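Side-chain contact in enoyl CoA hydratase/isomerase (Crotonase) (Legionella pneumophila subsp. pneumophila, PDB 3I47), which probably hydrates the double bond of enoyl-CoA thioesters, or isomerises it, as members of the crotonase family do: residues A[205-210]-A[241-246]. Sequence-based numbering, arbitrary orientation.
Sequences PEAVKN and SDEGQE
Glu243 reaches from the first turn of helix 242-253 to the N-terminal end of helix 205-218, where its carboxylate takes two backbone N-H groups at once. OE2 accepts from Glu206 N at 2.9 Å, with an N-H...O angle of 155°. OE1 accepts from Ala207 N at 2.8 Å along a more bent path of 136°. Both oxygens use their syn lone pairs, the pair a carboxylate offers to a two-pronged partner, and the two grips together fix the rotation of the group. The length of glutamate matters here, because the axes of segments 205-210 and 242-246 come no nearer than 10.0 Å: CG lies anti to the backbone N (chi1 -172°) and the chain runs on extended, spanning the gap. Amides in the first turn of a helix have no preceding carbonyl of that helix to bond, so an acceptor borrowed from another helix can serve them.

Pro205 suits the start of the helix, since its nitrogen carries no hydrogen to leave without a partner; its ring lies beside the carboxylate, CD 3.3 Å from Glu243 OE2. Glu206 crosses the Glu243 side chain at about a right angle, its CB 3.4 Å from Glu243 OE1. Glu206 CG is anti to its own carbonyl carbon and the chain then bends at chi2, carrying the acid away to a salt bridge with Lys209 whose hydrogen bond is weak, and keeping Glu206 OE2 5.2 Å from Glu243 OE2. Ala207 brings only a methyl, its CB 3.5 Å from Glu243 OE1, small enough to sit beside the carboxylate while the amide N-H bonds it.

Glu243 OE1 also forms a salt bridge with Lys238 of helix 225-240, tying three C-terminal helices together. Two N-H donors, this lysine and the N-terminal end of helix 205-218 should all stabilise the ionised carboxylate, probably outweighing the nearby Glu206 acid.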
ATOM      1  N   PRO A 205     -14.717  -5.848  11.496  1.00 16.10           N
ATOM      2  CA  PRO A 205     -14.307  -5.876  10.091  1.00 16.35           C
ATOM      3  C   PRO A 205     -15.147  -5.013   9.157  1.00 15.78           C
ATOM      4  O   PRO A 205     -14.589  -4.343   8.279  1.00 15.98           O
ATOM      5  CB  PRO A 205     -14.412  -7.364   9.718  1.00 16.67           C
ATOM      6  CG  PRO A 205     -15.312  -7.957  10.739  1.00 17.76           C
ATOM      7  CD  PRO A 205     -15.053  -7.185  12.005  1.00 16.38           C
ATOM      8  N   GLU A 206     -16.466  -4.987   9.351  1.00 15.53           N
ATOM      9  CA  GLU A 206     -17.297  -4.139   8.499  1.00 16.08           C
ATOM     10  C   GLU A 206     -17.045  -2.665   8.801  1.00 15.30           C
ATOM     11  O   GLU A 206     -16.948  -1.847   7.882  1.00 14.86           O
ATOM     12  CB  GLU A 206     -18.789  -4.463   8.637  1.00 17.71           C
ATOM     13  CG  GLU A 206     -19.171  -5.875   8.151  1.00 28.92           C
ATOM     14  CD  GLU A 206     -18.632  -6.195   6.760  1.00 20.75           C
ATOM     15  OE1 GLU A 206     -18.845  -5.392   5.818  1.00 29.63           O
ATOM     16  OE2 GLU A 206     -17.979  -7.253   6.604  1.00 29.99           O
ATOM     17  N   ALA A 207     -16.931  -2.339  10.089  1.00 15.10           N
ATOM     18  CA  ALA A 207     -16.651  -0.967  10.516  1.00 14.88           C
ATOM     19  C   ALA A 207     -15.329  -0.439   9.925  1.00 14.63           C
ATOM     20  O   ALA A 207     -15.266   0.706   9.482  1.00 14.98           O
ATOM     21  CB  ALA A 207     -16.641  -0.868  12.042  1.00 14.80           C
ATOM     22  N   VAL A 208     -14.308  -1.294   9.888  1.00 14.15           N
ATOM     23  CA  VAL A 208     -13.002  -0.925   9.317  1.00 14.10           C
ATOM     24  C   VAL A 208     -13.156  -0.622   7.826  1.00 14.81           C
ATOM     25  O   VAL A 208     -12.728   0.431   7.347  1.00 14.60           O
ATOM     26  CB  VAL A 208     -11.955  -2.033   9.563  1.00 14.16           C
ATOM     27  CG1 VAL A 208     -10.716  -1.810   8.695  1.00 16.19           C
ATOM     28  CG2 VAL A 208     -11.538  -2.061  11.009  1.00 16.40           C
ATOM     29  N   LYS A 209     -13.806  -1.525   7.094  1.00 15.08           N
ATOM     30  CA  LYS A 209     -14.033  -1.297   5.669  1.00 16.30           C
ATOM     31  C   LYS A 209     -14.917  -0.085   5.393  1.00 15.80           C
ATOM     32  O   LYS A 209     -14.640   0.700   4.496  1.00 15.24           O
ATOM     33  CB  LYS A 209     -14.602  -2.561   5.012  1.00 17.81           C
ATOM     34  CG  LYS A 209     -13.610  -3.713   5.063  1.00 20.49           C
ATOM     35  CD  LYS A 209     -14.082  -4.891   4.241  1.00 21.36           C
ATOM     36  CE  LYS A 209     -15.111  -5.698   5.002  1.00 21.44           C
ATOM     37  NZ  LYS A 209     -15.455  -6.948   4.274  1.00 24.09           N
ATOM     38  N   ASN A 210     -15.972   0.079   6.192  1.00 15.81           N
ATOM     39  CA  ASN A 210     -16.853   1.224   6.047  1.00 15.80           C
ATOM     40  C   ASN A 210     -16.124   2.537   6.334  1.00 15.34           C
ATOM     41  O   ASN A 210     -16.400   3.542   5.691  1.00 16.16           O
ATOM     42  CB  ASN A 210     -18.027   1.137   7.029  1.00 16.51           C
ATOM     43  CG  ASN A 210     -19.011   0.014   6.715  1.00 18.52           C
ATOM     44  OD1 ASN A 210     -19.898  -0.259   7.527  1.00 18.26           O
ATOM     45  ND2 ASN A 210     -18.862  -0.647   5.561  1.00 18.24           N
ATOM     46  N   SER A 241     -26.923  -1.898  13.015  1.00 15.32           N
ATOM     47  CA  SER A 241     -26.387  -3.073  12.316  1.00 15.20           C
ATOM     48  C   SER A 241     -26.063  -4.188  13.311  1.00 14.82           C
ATOM     49  O   SER A 241     -25.814  -3.932  14.481  1.00 14.31           O
ATOM     50  CB  SER A 241     -25.119  -2.698  11.528  1.00 15.58           C
ATOM     51  OG  SER A 241     -24.000  -2.488  12.388  1.00 16.62           O
ATOM     52  N   ASP A 242     -26.041  -5.434  12.844  1.00 15.46           N
ATOM     53  CA  ASP A 242     -25.656  -6.533  13.723  1.00 17.03           C
ATOM     54  C   ASP A 242     -24.288  -6.316  14.359  1.00 16.15           C
ATOM     55  O   ASP A 242     -24.108  -6.564  15.547  1.00 16.33           O
ATOM     56  CB  ASP A 242     -25.659  -7.860  12.965  1.00 19.30           C
ATOM     57  CG  ASP A 242     -27.060  -8.314  12.565  1.00 24.26           C
ATOM     58  OD1 ASP A 242     -28.061  -7.761  13.060  1.00 21.41           O
ATOM     59  OD2 ASP A 242     -27.147  -9.238  11.738  1.00 21.88           O
ATOM     60  N   GLU A 243     -23.320  -5.847  13.565  1.00 15.87           N
ATOM     61  CA  GLU A 243     -21.972  -5.621  14.076  1.00 15.42           C
ATOM     62  C   GLU A 243     -21.900  -4.489  15.108  1.00 15.45           C
ATOM     63  O   GLU A 243     -21.213  -4.617  16.128  1.00 15.52           O
ATOM     64  CB  GLU A 243     -20.999  -5.356  12.925  1.00 15.60           C
ATOM     65  CG  GLU A 243     -19.558  -5.302  13.367  1.00 16.43           C
ATOM     66  CD  GLU A 243     -18.642  -4.944  12.231  1.00 16.04           C
ATOM     67  OE1 GLU A 243     -18.550  -3.739  11.916  1.00 16.47           O
ATOM     68  OE2 GLU A 243     -18.007  -5.859  11.662  1.00 16.60           O
ATOM     69  N   GLY A 244     -22.610  -3.392  14.841  1.00 15.65           N
ATOM     70  CA  GLY A 244     -22.640  -2.258  15.765  1.00 14.80           C
ATOM     71  C   GLY A 244     -23.304  -2.656  17.077  1.00 15.18           C
ATOM     72  O   GLY A 244     -22.823  -2.324  18.160  1.00 15.31           O
ATOM     73  N   GLN A 245     -24.401  -3.404  16.981  1.00 15.71           N
ATOM     74  CA  GLN A 245     -25.078  -3.875  18.182  1.00 16.18           C
ATOM     75  C   GLN A 245     -24.212  -4.831  19.001  1.00 16.76           C
ATOM     76  O   GLN A 245     -24.189  -4.754  20.228  1.00 17.39           O
ATOM     77  CB  GLN A 245     -26.424  -4.519  17.827  1.00 16.13           C
ATOM     78  CG  GLN A 245     -27.469  -3.497  17.450  1.00 16.87           C
ATOM     79  CD  GLN A 245     -27.962  -2.709  18.664  1.00 16.90           C
ATOM     80  OE1 GLN A 245     -28.432  -3.295  19.648  1.00 17.42           O
ATOM     81  NE2 GLN A 245     -27.859  -1.375  18.601  1.00 16.31           N
ATOM     82  N   GLU A 246     -23.491  -5.714  18.312  1.00 16.82           N
ATOM     83  CA  GLU A 246     -22.557  -6.619  18.968  1.00 17.72           C
ATOM     84  C   GLU A 246     -21.435  -5.852  19.647  1.00 17.20           C
ATOM     85  O   GLU A 246     -21.074  -6.148  20.780  1.00 17.32           O
ATOM     86  CB  GLU A 246     -22.004  -7.642  17.966  1.00 19.15           C
ATOM     87  CG  GLU A 246     -20.793  -8.434  18.451  1.00 25.96           C
ATOM     88  CD  GLU A 246     -21.089  -9.407  19.585  1.00 21.29           C
ATOM     89  OE1 GLU A 246     -22.277  -9.640  19.935  1.00 26.53           O
ATOM     90  OE2 GLU A 246     -20.110  -9.949  20.139  1.00 26.42           O
TER